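Long-range contact in glutathione peroxidase-like peroxiredoxin HYR1 (PDB 3CMI), which reduces hydroperoxides with thioredoxin and senses hydroperoxide stress, oxidising the transcription activator YAP1 to switch on the oxidative stress response: residues Tyr13-Val18 and Phe25-Leu30. Numbering follows the deposited sequence.
Sequences YKLAPV and FPFDQL
The N-terminal loop before strand 34-41 of the thioredoxin-like fold folds back on itself, bringing L15 and P17 against F25 and F27. The two chains run antiparallel, and two backbone hydrogen bonds link them. F27 N donates to L15 O at 2.8 Å, with an N-H...O angle of 165°. F25 N donates to P17 O, also at 2.8 Å. Between these bonds A16 CA makes a CA-H...O contact with F25 O at 3.5 Å. F27 points its CB toward residues 13-18 and buries the largest area, just ahead of Y13. Its CD2 lies 3.7 Å from L15 CB, and the two side chains cross obliquely. Its CE1 meets P17 CG at 3.5 Å, and that pair crosses at about a right angle. L30 CD2 sits over one face of the F27 ring, toward the rim. At the other end, Y13 CG is anti to its carbonyl carbon (chi1 -63°), and from there the ring meets the 3-10 segment 27-30 by its edge, with CD1 3.2 Å from F27 O. F27 O accepts the backbone hydrogen bond from L30 N within that segment. L15 and P17 continue onto V114 of helix 113-121, while F27 reaches I37 of strand 34-41. The contact lies away from the active-site cysteine C44. It is an antiparallel pairing of two loop segments that runs into the 3-10 turn 27-30, leading into the first strand of the glutathione peroxidase version of the thioredoxin fold.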
ATOM      1  N   TYR A  13     -12.757   3.855   1.679  1.00 41.19           N
ATOM      2  CA  TYR A  13     -13.243   3.156   2.866  1.00 40.74           C
ATOM      3  C   TYR A  13     -14.273   2.080   2.532  1.00 40.44           C
ATOM      4  O   TYR A  13     -14.614   1.262   3.387  1.00 40.40           O
ATOM      5  CB  TYR A  13     -13.793   4.143   3.902  1.00 40.58           C
ATOM      6  CG  TYR A  13     -12.761   5.114   4.442  1.00 40.67           C
ATOM      7  CD1 TYR A  13     -11.508   4.669   4.868  1.00 40.26           C
ATOM      8  CD2 TYR A  13     -13.043   6.475   4.539  1.00 40.54           C
ATOM      9  CE1 TYR A  13     -10.558   5.557   5.369  1.00 40.80           C
ATOM     10  CE2 TYR A  13     -12.102   7.372   5.038  1.00 40.83           C
ATOM     11  CZ  TYR A  13     -10.862   6.906   5.449  1.00 40.72           C
ATOM     12  OH  TYR A  13      -9.930   7.789   5.946  1.00 41.02           O
ATOM     13  N   LYS A  14     -14.748   2.088   1.287  1.00 40.23           N
ATOM     14  CA  LYS A  14     -15.681   1.077   0.780  1.00 40.14           C
ATOM     15  C   LYS A  14     -14.968  -0.228   0.411  1.00 39.90           C
ATOM     16  O   LYS A  14     -15.597  -1.283   0.325  1.00 39.94           O
ATOM     17  CB  LYS A  14     -16.441   1.614  -0.436  1.00 40.11           C
ATOM     18  CG  LYS A  14     -17.574   2.580  -0.112  1.00 40.35           C
ATOM     19  CD  LYS A  14     -17.898   3.451  -1.320  1.00 40.62           C
ATOM     20  CE  LYS A  14     -19.084   4.369  -1.065  1.00 41.01           C
ATOM     21  NZ  LYS A  14     -20.382   3.720  -1.423  1.00 41.57           N
ATOM     22  N   LEU A  15     -13.656  -0.137   0.196  1.00 39.48           N
ATOM     23  CA  LEU A  15     -12.819  -1.279  -0.175  1.00 39.15           C
ATOM     24  C   LEU A  15     -12.739  -2.331   0.925  1.00 39.28           C
ATOM     25  O   LEU A  15     -12.590  -2.000   2.100  1.00 38.89           O
ATOM     26  CB  LEU A  15     -11.404  -0.801  -0.506  1.00 38.76           C
ATOM     27  CG  LEU A  15     -10.965  -0.405  -1.923  1.00 38.52           C
ATOM     28  CD1 LEU A  15     -12.107  -0.193  -2.924  1.00 37.76           C
ATOM     29  CD2 LEU A  15     -10.031   0.817  -1.865  1.00 36.14           C
ATOM     30  N   ALA A  16     -12.831  -3.597   0.530  1.00 39.30           N
ATOM     31  CA  ALA A  16     -12.683  -4.705   1.465  1.00 39.56           C
ATOM     32  C   ALA A  16     -11.988  -5.894   0.790  1.00 39.73           C
ATOM     33  O   ALA A  16     -12.648  -6.871   0.408  1.00 39.78           O
ATOM     34  CB  ALA A  16     -14.050  -5.117   2.043  1.00 39.25           C
ATOM     35  N   PRO A  17     -10.650  -5.814   0.637  1.00 39.75           N
ATOM     36  CA  PRO A  17      -9.896  -6.931   0.070  1.00 39.69           C
ATOM     37  C   PRO A  17      -9.859  -8.126   1.019  1.00 39.66           C
ATOM     38  O   PRO A  17     -10.023  -7.963   2.232  1.00 39.62           O
ATOM     39  CB  PRO A  17      -8.489  -6.354  -0.084  1.00 39.71           C
ATOM     40  CG  PRO A  17      -8.400  -5.317   0.992  1.00 39.90           C
ATOM     41  CD  PRO A  17      -9.764  -4.690   0.996  1.00 39.83           C
ATOM     42  N   VAL A  18      -9.641  -9.311   0.465  1.00 39.50           N
ATOM     43  CA  VAL A  18      -9.517 -10.525   1.270  1.00 39.54           C
ATOM     44  C   VAL A  18      -8.144 -10.539   1.955  1.00 39.43           C
ATOM     45  O   VAL A  18      -7.131 -10.276   1.311  1.00 39.21           O
ATOM     46  CB  VAL A  18      -9.703 -11.790   0.399  1.00 39.51           C
ATOM     47  CG1 VAL A  18      -9.629 -13.033   1.244  1.00 39.52           C
ATOM     48  CG2 VAL A  18     -11.037 -11.746  -0.352  1.00 39.33           C
ATOM     49  N   PHE A  25     -11.108  -7.769   4.841  1.00 39.49           N
ATOM     50  CA  PHE A  25     -10.366  -6.741   5.552  1.00 39.55           C
ATOM     51  C   PHE A  25     -10.930  -5.383   5.140  1.00 39.65           C
ATOM     52  O   PHE A  25     -10.453  -4.772   4.177  1.00 39.62           O
ATOM     53  CB  PHE A  25      -8.868  -6.842   5.251  1.00 39.80           C
ATOM     54  CG  PHE A  25      -8.018  -5.925   6.094  1.00 40.21           C
ATOM     55  CD1 PHE A  25      -7.616  -6.308   7.370  1.00 40.78           C
ATOM     56  CD2 PHE A  25      -7.636  -4.671   5.620  1.00 39.77           C
ATOM     57  CE1 PHE A  25      -6.836  -5.462   8.158  1.00 40.25           C
ATOM     58  CE2 PHE A  25      -6.864  -3.825   6.398  1.00 40.29           C
ATOM     59  CZ  PHE A  25      -6.463  -4.221   7.670  1.00 40.41           C
ATOM     60  N   PRO A  26     -11.961  -4.909   5.861  1.00 39.82           N
ATOM     61  CA  PRO A  26     -12.637  -3.682   5.441  1.00 40.03           C
ATOM     62  C   PRO A  26     -11.795  -2.438   5.715  1.00 40.13           C
ATOM     63  O   PRO A  26     -11.271  -2.274   6.816  1.00 40.32           O
ATOM     64  CB  PRO A  26     -13.926  -3.684   6.269  1.00 39.99           C
ATOM     65  CG  PRO A  26     -13.614  -4.501   7.478  1.00 40.18           C
ATOM     66  CD  PRO A  26     -12.540  -5.480   7.094  1.00 40.04           C
ATOM     67  N   PHE A  27     -11.659  -1.579   4.709  1.00 40.07           N
ATOM     68  CA  PHE A  27     -10.822  -0.381   4.827  1.00 40.21           C
ATOM     69  C   PHE A  27     -11.445   0.714   5.698  1.00 40.30           C
ATOM     70  O   PHE A  27     -10.805   1.724   5.972  1.00 39.92           O
ATOM     71  CB  PHE A  27     -10.484   0.175   3.440  1.00 39.96           C
ATOM     72  CG  PHE A  27      -9.269  -0.452   2.798  1.00 40.06           C
ATOM     73  CD1 PHE A  27      -8.779  -1.689   3.217  1.00 39.98           C
ATOM     74  CD2 PHE A  27      -8.635   0.186   1.736  1.00 39.58           C
ATOM     75  CE1 PHE A  27      -7.661  -2.259   2.607  1.00 39.45           C
ATOM     76  CE2 PHE A  27      -7.521  -0.380   1.118  1.00 39.15           C
ATOM     77  CZ  PHE A  27      -7.033  -1.600   1.553  1.00 39.52           C
ATOM     78  N   ASP A  28     -12.689   0.520   6.138  1.00 40.74           N
ATOM     79  CA  ASP A  28     -13.321   1.497   7.024  1.00 41.45           C
ATOM     80  C   ASP A  28     -12.627   1.551   8.393  1.00 41.64           C
ATOM     81  O   ASP A  28     -12.683   2.573   9.079  1.00 41.99           O
ATOM     82  CB  ASP A  28     -14.833   1.263   7.156  1.00 41.60           C
ATOM     83  CG  ASP A  28     -15.172  -0.013   7.903  1.00 42.53           C
ATOM     84  OD1 ASP A  28     -16.257  -0.063   8.516  1.00 43.56           O
ATOM     85  OD2 ASP A  28     -14.365  -0.966   7.876  1.00 44.00           O
ATOM     86  N   GLN A  29     -11.955   0.460   8.766  1.00 41.79           N
ATOM     87  CA  GLN A  29     -11.147   0.417   9.994  1.00 41.98           C
ATOM     88  C   GLN A  29      -9.921   1.330   9.886  1.00 41.83           C
ATOM     89  O   GLN A  29      -9.252   1.609  10.885  1.00 41.96           O
ATOM     90  CB  GLN A  29     -10.710  -1.020  10.309  1.00 41.99           C
ATOM     91  CG  GLN A  29      -9.604  -1.570   9.395  1.00 42.37           C
ATOM     92  CD  GLN A  29      -9.381  -3.066   9.568  1.00 42.67           C
ATOM     93  OE1 GLN A  29      -9.797  -3.873   8.727  1.00 43.15           O
ATOM     94  NE2 GLN A  29      -8.733  -3.441  10.665  1.00 43.32           N
ATOM     95  N   LEU A  30      -9.646   1.791   8.668  1.00 41.39           N
ATOM     96  CA  LEU A  30      -8.479   2.621   8.371  1.00 41.27           C
ATOM     97  C   LEU A  30      -8.755   4.122   8.500  1.00 40.91           C
ATOM     98  O   LEU A  30      -7.862   4.938   8.266  1.00 40.59           O
ATOM     99  CB  LEU A  30      -7.965   2.305   6.961  1.00 41.30           C
ATOM    100  CG  LEU A  30      -6.867   1.257   6.720  1.00 41.93           C
ATOM    101  CD1 LEU A  30      -6.892   0.077   7.699  1.00 42.77           C
ATOM    102  CD2 LEU A  30      -6.898   0.777   5.278  1.00 41.25           C
TER